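Local coordinates for protein putative NADH Oxidase (Clostridium acetobutylicum, PDB 3E10) that binds flavin mononucleotide and, as a member of the nitroreductase family, is probably an FMN-dependent oxidoreductase, at residues 96-99 and 100-104; 86-89 and 90-93; 78-81 and 82-85. One frame throughout, in Å; residues are numbered along the deposited sequence.

Interaction 1: residues 96-99 and 100-104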
loop_
_atom_site.group_PDB
_atom_site.type_symbol
_atom_site.label_atom_id
_atom_site.label_comp_id
_atom_site.label_asym_id
_atom_site.label_seq_id
_atom_site.Cartn_x
_atom_site.Cartn_y
_atom_site.Cartn_z
ATOM N N ALA B 96 2.417 0.051 4.299
ATOM C CA ALA B 96 2.589 0.921 5.461
ATOM C C ALA B 96 2.375 2.398 5.108
ATOM O O ALA B 96 1.709 3.141 5.832
ATOM C CB ALA B 96 3.966 0.695 6.099
ATOM N N ALA B 97 2.949 2.820 3.980
ATOM C CA ALA B 97 2.789 4.209 3.533
ATOM C C ALA B 97 1.326 4.555 3.300
ATOM O O ALA B 97 0.844 5.602 3.728
ATOM C CB ALA B 97 3.601 4.436 2.228
ATOM N N GLU B 98 0.613 3.640 2.641
ATOM C CA GLU B 98 -0.791 3.870 2.349
ATOM C C GLU B 98 -1.566 3.953 3.656
ATOM O O GLU B 98 -2.462 4.782 3.775
ATOM C CB GLU B 98 -1.352 2.788 1.407
ATOM C CG GLU B 98 -2.849 2.968 1.027
ATOM C CD GLU B 98 -3.171 4.258 0.266
ATOM O OE1 GLU B 98 -2.269 5.081 0.022
ATOM O OE2 GLU B 98 -4.375 4.462 -0.069
ATOM N N ASN B 99 -1.229 3.103 4.632
ATOM C CA ASN B 99 -1.897 3.233 5.923
ATOM C C ASN B 99 -1.671 4.614 6.558
ATOM O O ASN B 99 -2.572 5.196 7.176
ATOM C CB ASN B 99 -1.467 2.153 6.899
ATOM C CG ASN B 99 -2.193 0.837 6.692
ATOM O OD1 ASN B 99 -2.925 0.632 5.705
ATOM N ND2 ASN B 99 -1.988 -0.079 7.646
ATOM N N ILE B 100 -0.435 5.096 6.492
ATOM C CA ILE B 100 -0.160 6.464 7.006
ATOM C C ILE B 100 -1.023 7.506 6.316
ATOM O O ILE B 100 -1.591 8.395 6.959
ATOM C CB ILE B 100 1.352 6.820 6.914
ATOM C CG1 ILE B 100 2.197 5.881 7.802
ATOM C CG2 ILE B 100 1.589 8.271 7.233
ATOM C CD1 ILE B 100 3.693 6.024 7.570
ATOM N N LEU B 101 -1.066 7.435 4.977
ATOM C CA LEU B 101 -1.815 8.436 4.247
ATOM C C LEU B 101 -3.285 8.386 4.638
ATOM O O LEU B 101 -3.930 9.433 4.748
ATOM C CB LEU B 101 -1.669 8.214 2.750
ATOM C CG LEU B 101 -0.268 8.331 2.155
ATOM C CD1 LEU B 101 -0.352 8.029 0.663
ATOM C CD2 LEU B 101 0.405 9.715 2.435
ATOM N N LEU B 102 -3.849 7.188 4.747
ATOM C CA LEU B 102 -5.254 7.082 5.123
ATOM C C LEU B 102 -5.521 7.571 6.541
ATOM O O LEU B 102 -6.504 8.270 6.787
ATOM C CB LEU B 102 -5.740 5.653 4.926
ATOM C CG LEU B 102 -5.778 5.161 3.475
ATOM C CD1 LEU B 102 -5.994 3.655 3.456
ATOM C CD2 LEU B 102 -6.846 5.901 2.632
ATOM N N GLU B 103 -4.645 7.200 7.467
ATOM C CA GLU B 103 -4.776 7.664 8.840
ATOM C C GLU B 103 -4.656 9.193 8.896
ATOM O O GLU B 103 -5.385 9.856 9.638
ATOM C CB GLU B 103 -3.770 7.000 9.747
ATOM C CG GLU B 103 -3.876 7.357 11.242
ATOM C CD GLU B 103 -5.085 6.767 11.956
ATOM O OE1 GLU B 103 -5.772 5.888 11.397
ATOM O OE2 GLU B 103 -5.301 7.172 13.118
ATOM N N ALA B 104 -3.747 9.758 8.090
ATOM C CA ALA B 104 -3.635 11.216 8.052
ATOM C C ALA B 104 -4.959 11.857 7.682
ATOM O O ALA B 104 -5.427 12.787 8.373
ATOM C CB ALA B 104 -2.515 11.644 7.100
#
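L102 N donates to E98 O at 2.9 Å along a nearly straight line (N-H...O 165°), and CG of the same leucine lies alongside, 3.4 Å from E98 O. The bonds from I100 N to A96 O, L101 N to A97 O and E103 N to N99 O repeat the i to i+4 pattern over the turn. In E98 the side chain starts with CG opposite the backbone N (chi1 -179°) and then bends at chi2, which brings the carboxylate forward between two leucines. Its OE1 lies 3.6 Å from CD1 of L101, the E98 and L101 side chains crossing at about a right angle, while OE2 of E98 sits 3.9 Å from CG of L102. OE1 is buried with no polar partner in the model, which could favour the protonated acid; OE2 has a weak, long ion pair with R8, an FMN-binding residue. All this belongs to helix 89-106, largely buried here, which packs on the nitroreductase sheet through A97, I100 and L101, all touching I142 on strand 136-145. L101 reaches W113 as well. CG of L101 rests against A97 O at 3.3 Å. N99 sends ND2 to the carbonyl of A30 at the end of helix 21-32, and L102 packs on L102 of the second subunit.

Interaction 2: residues 86-89 and 90-93. With FMN (flavin mononucleotide), chain C.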
loop_
_atom_site.group_PDB
_atom_site.type_symbol
_atom_site.label_atom_id
_atom_site.label_comp_id
_atom_site.label_asym_id
_atom_site.label_seq_id
_atom_site.Cartn_x
_atom_site.Cartn_y
_atom_site.Cartn_z
ATOM N N SER B 86 12.942 -10.930 1.104
ATOM C CA SER B 86 13.466 -9.670 0.649
ATOM C C SER B 86 12.915 -9.260 -0.706
ATOM O O SER B 86 12.936 -8.090 -1.056
ATOM C CB SER B 86 14.981 -9.745 0.520
ATOM O OG SER B 86 15.409 -10.691 -0.439
ATOM N N GLU B 87 12.392 -10.215 -1.456
ATOM C CA GLU B 87 11.830 -9.925 -2.755
ATOM C C GLU B 87 10.636 -8.973 -2.674
ATOM O O GLU B 87 10.286 -8.337 -3.668
ATOM C CB GLU B 87 11.357 -11.224 -3.406
ATOM C CG GLU B 87 12.465 -12.179 -3.821
ATOM C CD GLU B 87 12.922 -13.150 -2.714
ATOM O OE1 GLU B 87 12.476 -13.050 -1.551
ATOM O OE2 GLU B 87 13.752 -14.041 -3.049
HETATM N N MSE B 88 9.992 -8.923 -1.514
HETATM C CA MSE B 88 8.740 -8.166 -1.439
HETATM C C MSE B 88 8.773 -6.978 -0.482
HETATM O O MSE B 88 7.744 -6.404 -0.208
HETATM C CB MSE B 88 7.572 -9.095 -1.119
HETATM C CG MSE B 88 7.150 -9.935 -2.309
HETATM SE SE MSE B 88 6.033 -11.405 -1.804
HETATM C CE MSE B 88 6.123 -12.352 -3.463
ATOM N N TRP B 89 9.965 -6.544 -0.053
ATOM C CA TRP B 89 10.001 -5.507 0.965
ATOM C C TRP B 89 9.377 -4.195 0.521
ATOM O O TRP B 89 8.794 -3.517 1.356
ATOM C CB TRP B 89 11.415 -5.267 1.513
ATOM C CG TRP B 89 12.366 -4.544 0.631
ATOM C CD1 TRP B 89 13.234 -5.092 -0.229
ATOM C CD2 TRP B 89 12.573 -3.129 0.571
ATOM N NE1 TRP B 89 13.973 -4.103 -0.845
ATOM C CE2 TRP B 89 13.572 -2.886 -0.379
ATOM C CE3 TRP B 89 12.024 -2.055 1.237
ATOM C CZ2 TRP B 89 14.037 -1.607 -0.667
ATOM C CZ3 TRP B 89 12.463 -0.775 0.929
ATOM C CH2 TRP B 89 13.464 -0.568 0.002
ATOM N N GLU B 90 9.501 -3.832 -0.755
ATOM C CA GLU B 90 8.929 -2.568 -1.176
ATOM C C GLU B 90 7.409 -2.579 -1.105
ATOM O O GLU B 90 6.790 -1.536 -0.909
ATOM C CB GLU B 90 9.421 -2.177 -2.552
ATOM C CG GLU B 90 10.921 -1.920 -2.569
ATOM C CD GLU B 90 11.735 -3.079 -3.095
ATOM O OE1 GLU B 90 11.388 -4.258 -2.788
ATOM O OE2 GLU B 90 12.743 -2.794 -3.807
ATOM N N GLN B 91 6.819 -3.767 -1.229
ATOM C CA GLN B 91 5.368 -3.898 -1.146
ATOM C C GLN B 91 4.888 -3.716 0.277
ATOM O O GLN B 91 3.905 -3.001 0.517
ATOM C CB GLN B 91 4.943 -5.263 -1.711
ATOM C CG GLN B 91 5.307 -5.400 -3.201
ATOM C CD GLN B 91 4.990 -6.762 -3.784
ATOM O OE1 GLN B 91 4.016 -7.401 -3.380
ATOM N NE2 GLN B 91 5.831 -7.225 -4.730
ATOM N N ASP B 92 5.582 -4.343 1.218
ATOM C CA ASP B 92 5.299 -4.147 2.620
ATOM C C ASP B 92 5.318 -2.643 2.966
ATOM O O ASP B 92 4.454 -2.152 3.670
ATOM C CB ASP B 92 6.381 -4.781 3.488
ATOM C CG ASP B 92 6.545 -6.278 3.316
ATOM O OD1 ASP B 92 5.683 -6.928 2.666
ATOM O OD2 ASP B 92 7.549 -6.790 3.908
HETATM N N MSE B 93 6.359 -1.956 2.492
HETATM C CA MSE B 93 6.569 -0.542 2.838
HETATM C C MSE B 93 5.536 0.349 2.184
HETATM O O MSE B 93 5.086 1.312 2.805
HETATM C CB MSE B 93 7.985 -0.059 2.471
HETATM C CG MSE B 93 9.147 -0.795 3.182
HETATM SE SE MSE B 93 9.029 -0.763 5.103
HETATM C CE MSE B 93 9.090 1.176 5.324
HETATM N N1 FMN C . -0.270 -14.527 2.874
HETATM C C2 FMN C . -0.370 -15.782 2.326
HETATM O O2 FMN C . -1.063 -16.645 2.870
HETATM N N3 FMN C . 0.225 -16.088 1.127
HETATM C C4 FMN C . 1.056 -15.200 0.472
HETATM O O4 FMN C . 1.546 -15.511 -0.628
HETATM C C4A FMN C . 1.154 -13.903 1.011
HETATM N N5 FMN C . 1.902 -12.945 0.380
HETATM C C5A FMN C . 1.985 -11.670 0.887
HETATM C C6 FMN C . 2.733 -10.698 0.226
HETATM C C7 FMN C . 2.827 -9.405 0.691
HETATM C C7M FMN C . 3.643 -8.389 -0.082
HETATM C C8 FMN C . 2.144 -9.052 1.853
HETATM C C8M FMN C . 2.049 -7.597 2.217
HETATM C C9 FMN C . 1.386 -10.019 2.527
HETATM C C9A FMN C . 1.297 -11.327 2.059
HETATM N N10 FMN C . 0.589 -12.313 2.749
HETATM C C10 FMN C . 0.487 -13.579 2.206
HETATM C "C1'" FMN C . -0.134 -11.986 4.032
HETATM C "C2'" FMN C . 0.861 -11.924 5.198
HETATM O "O2'" FMN C . 1.290 -13.222 5.588
HETATM C "C3'" FMN C . 0.228 -11.174 6.359
HETATM O "O3'" FMN C . 0.016 -9.818 5.958
HETATM C "C4'" FMN C . 1.073 -11.222 7.665
HETATM O "O4'" FMN C . 1.182 -12.523 8.179
HETATM C "C5'" FMN C . 0.503 -10.294 8.727
HETATM O "O5'" FMN C . -0.787 -10.716 9.141
HETATM P P FMN C . -2.013 -9.693 8.965
HETATM O O1P FMN C . -2.232 -9.482 7.475
HETATM O O2P FMN C . -3.185 -10.391 9.625
HETATM O O3P FMN C . -1.661 -8.389 9.680
HETATM O O HOH W 1 13.147 -6.453 -3.297
HETATM O O HOH W 2 9.540 -5.632 -3.487
HETATM O O HOH W 3 15.652 -4.051 -3.396
#
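In the conformer described, E90 stacks flat on W89: its carboxylate lies over one face of the indole, planes 11° apart, with CD of E90 3.2 Å above the W89 ring plane and displaced toward the rim. CG of E90 adds a CH-pi contact, 3.5 Å from the centroid of the six-membered ring. Chi1 of W89 (74°) sets CG between backbone N and carbonyl carbon, placing the ring where E90 can fold over its face. At the ring edge, M93 CG lies 3.7 Å from W89 CE3.

M88, the N-cap residue, starts the helix, offering O to Q91 N at 3.0 Å and more weakly to D92 N; M93 N bonds to W89 O.

One water joins S86 O to E90 OE1, another W89 NE1 to E90 OE2, which also accepts from Q117.

In the flavin pocket, Q91 OE1 is 3.5 Å from FMN C7M, and M88 SE, in the conformer described, 3.9 Å from FMN C6. S10, R12 and R157 of the second subunit bond FMN, and Q91 NE2 bonds to that subunit's Q117 O and E90 OE1.

W89 and M93 set the helix start against A78 of strand 72-79 and F139 of strand 136-145.

Interaction 3: residues 78-81 and 82-85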
loop_
_atom_site.group_PDB
_atom_site.type_symbol
_atom_site.label_atom_id
_atom_site.label_comp_id
_atom_site.label_asym_id
_atom_site.label_seq_id
_atom_site.Cartn_x
_atom_site.Cartn_y
_atom_site.Cartn_z
ATOM N N ALA B 78 13.502 0.426 5.440
ATOM C CA ALA B 78 13.396 -0.999 5.696
ATOM C C ALA B 78 14.746 -1.549 6.096
ATOM O O ALA B 78 15.763 -1.145 5.555
ATOM C CB ALA B 78 12.907 -1.742 4.448
ATOM N N ASP B 79 14.752 -2.490 7.020
ATOM C CA ASP B 79 15.988 -3.111 7.498
ATOM C C ASP B 79 16.163 -4.488 6.853
ATOM O O ASP B 79 15.331 -5.382 7.036
ATOM C CB ASP B 79 15.897 -3.274 9.003
ATOM C CG ASP B 79 17.160 -3.831 9.623
ATOM O OD1 ASP B 79 18.117 -4.162 8.889
ATOM O OD2 ASP B 79 17.182 -3.954 10.866
ATOM N N GLU B 80 17.201 -4.616 6.032
ATOM C CA GLU B 80 17.517 -5.892 5.412
ATOM C C GLU B 80 17.548 -7.040 6.431
ATOM O O GLU B 80 17.197 -8.183 6.101
ATOM C CB GLU B 80 18.876 -5.824 4.717
ATOM C CG GLU B 80 18.928 -5.046 3.438
ATOM C CD GLU B 80 20.374 -5.004 2.845
ATOM O OE1 GLU B 80 21.356 -5.144 3.595
ATOM O OE2 GLU B 80 20.515 -4.760 1.641
ATOM N N GLU B 81 18.046 -6.762 7.632
ATOM C CA GLU B 81 18.221 -7.786 8.626
ATOM C C GLU B 81 16.905 -8.287 9.202
ATOM O O GLU B 81 16.906 -9.312 9.877
ATOM C CB GLU B 81 19.170 -7.314 9.726
ATOM C CG GLU B 81 20.575 -7.033 9.179
ATOM C CD GLU B 81 21.549 -6.544 10.230
ATOM O OE1 GLU B 81 21.131 -6.344 11.392
ATOM O OE2 GLU B 81 22.737 -6.327 9.878
ATOM N N LYS B 82 15.809 -7.581 8.919
ATOM C CA LYS B 82 14.488 -8.046 9.292
ATOM C C LYS B 82 13.777 -8.802 8.173
ATOM O O LYS B 82 12.687 -9.331 8.381
ATOM C CB LYS B 82 13.633 -6.871 9.751
ATOM C CG LYS B 82 14.193 -6.200 10.974
ATOM C CD LYS B 82 13.298 -5.074 11.438
ATOM C CE LYS B 82 13.742 -4.547 12.805
ATOM N NZ LYS B 82 14.948 -3.680 12.704
HETATM N N MSE B 83 14.380 -8.876 6.997
HETATM C CA MSE B 83 13.692 -9.470 5.861
HETATM C C MSE B 83 13.831 -10.976 5.815
HETATM O O MSE B 83 14.949 -11.501 5.723
HETATM C CB MSE B 83 14.203 -8.907 4.556
HETATM C CG MSE B 83 14.011 -7.408 4.423
HETATM SE SE MSE B 83 14.829 -6.749 2.834
HETATM C CE MSE B 83 14.689 -4.885 3.212
ATOM N N LYS B 84 12.698 -11.643 5.858
ATOM C CA LYS B 84 12.568 -13.078 5.572
ATOM C C LYS B 84 12.294 -13.313 4.077
ATOM O O LYS B 84 12.699 -14.325 3.507
ATOM C CB LYS B 84 11.403 -13.649 6.380
ATOM C CG LYS B 84 11.495 -13.471 7.888
ATOM C CD LYS B 84 10.122 -13.718 8.558
ATOM C CE LYS B 84 10.228 -13.704 10.087
ATOM N NZ LYS B 84 10.192 -12.343 10.722
ATOM N N ILE B 85 11.621 -12.343 3.450
ATOM C CA ILE B 85 11.242 -12.384 2.043
ATOM C C ILE B 85 11.664 -11.039 1.441
ATOM O O ILE B 85 10.870 -10.108 1.284
ATOM C CB ILE B 85 9.708 -12.632 1.879
ATOM C CG1 ILE B 85 9.331 -13.931 2.599
ATOM C CG2 ILE B 85 9.331 -12.704 0.398
ATOM C CD1 ILE B 85 7.865 -14.087 2.810
#
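D79 and K82 cross at about a right angle, the lysine chain running alongside CB and OD2 of D79. In the conformer described, K82 is extended as far as CE and bends only at its last torsion (chi4 77°), which swings NZ back to OD2 of D79 at 2.9 Å. That salt bridge uses the anti lone pair of OD2, the one facing away from the other oxygen. The second oxygen is engaged at a different angle: E81 N donates to D79 OD1 at 2.9 Å from above the carboxylate plane, closing an Asx turn where strand 72-79 ends. N135 also gives an N-H to OD1, so both oxygens of the carboxylate are held.

The backbone tightens the same turn. K82 N reaches D79 O at 2.9 Å and M83 N reaches E80 O at 3.0 Å, each donor standing well above the carbonyl plane, as short i to i+3 turns allow. M83, extended beyond CG, carries its SE and CE along E80 CA to the CB of A78. Its methyl CE touches CB of A78 at 3.8 Å and CA of E80 at 3.7 Å, and its CG rests 3.6 Å from D79 O. M83 also packs on W89.

K82 has a second acid, E44, in a further salt bridge, so its ammonium is paired with two carboxylates. This pairing of opposite charges probably favours the charged form of all three groups.

In the fold
Along the chain the contacts run in the order interaction 3, interaction 2, interaction 1: the end of strand 72-79 with the turn after it, the start of helix 89-106, and then the helix middle. Interactions 2 and 3 have centres 9 Å apart and touch, with W89 CE3 3.3 Å from A78 CB and W89 CG 3.5 Å from M83 CE. Interactions 1 and 2, both touching the second subunit, adjoin in sequence, their centres 16 Å apart on the same helix. Interactions 1 and 3 do not touch, their centres 21 Å apart. The N-cap and first turn of helix 89-106 line the flavin, whose pocket the second subunit completes, so cofactor site and dimer interface coincide there.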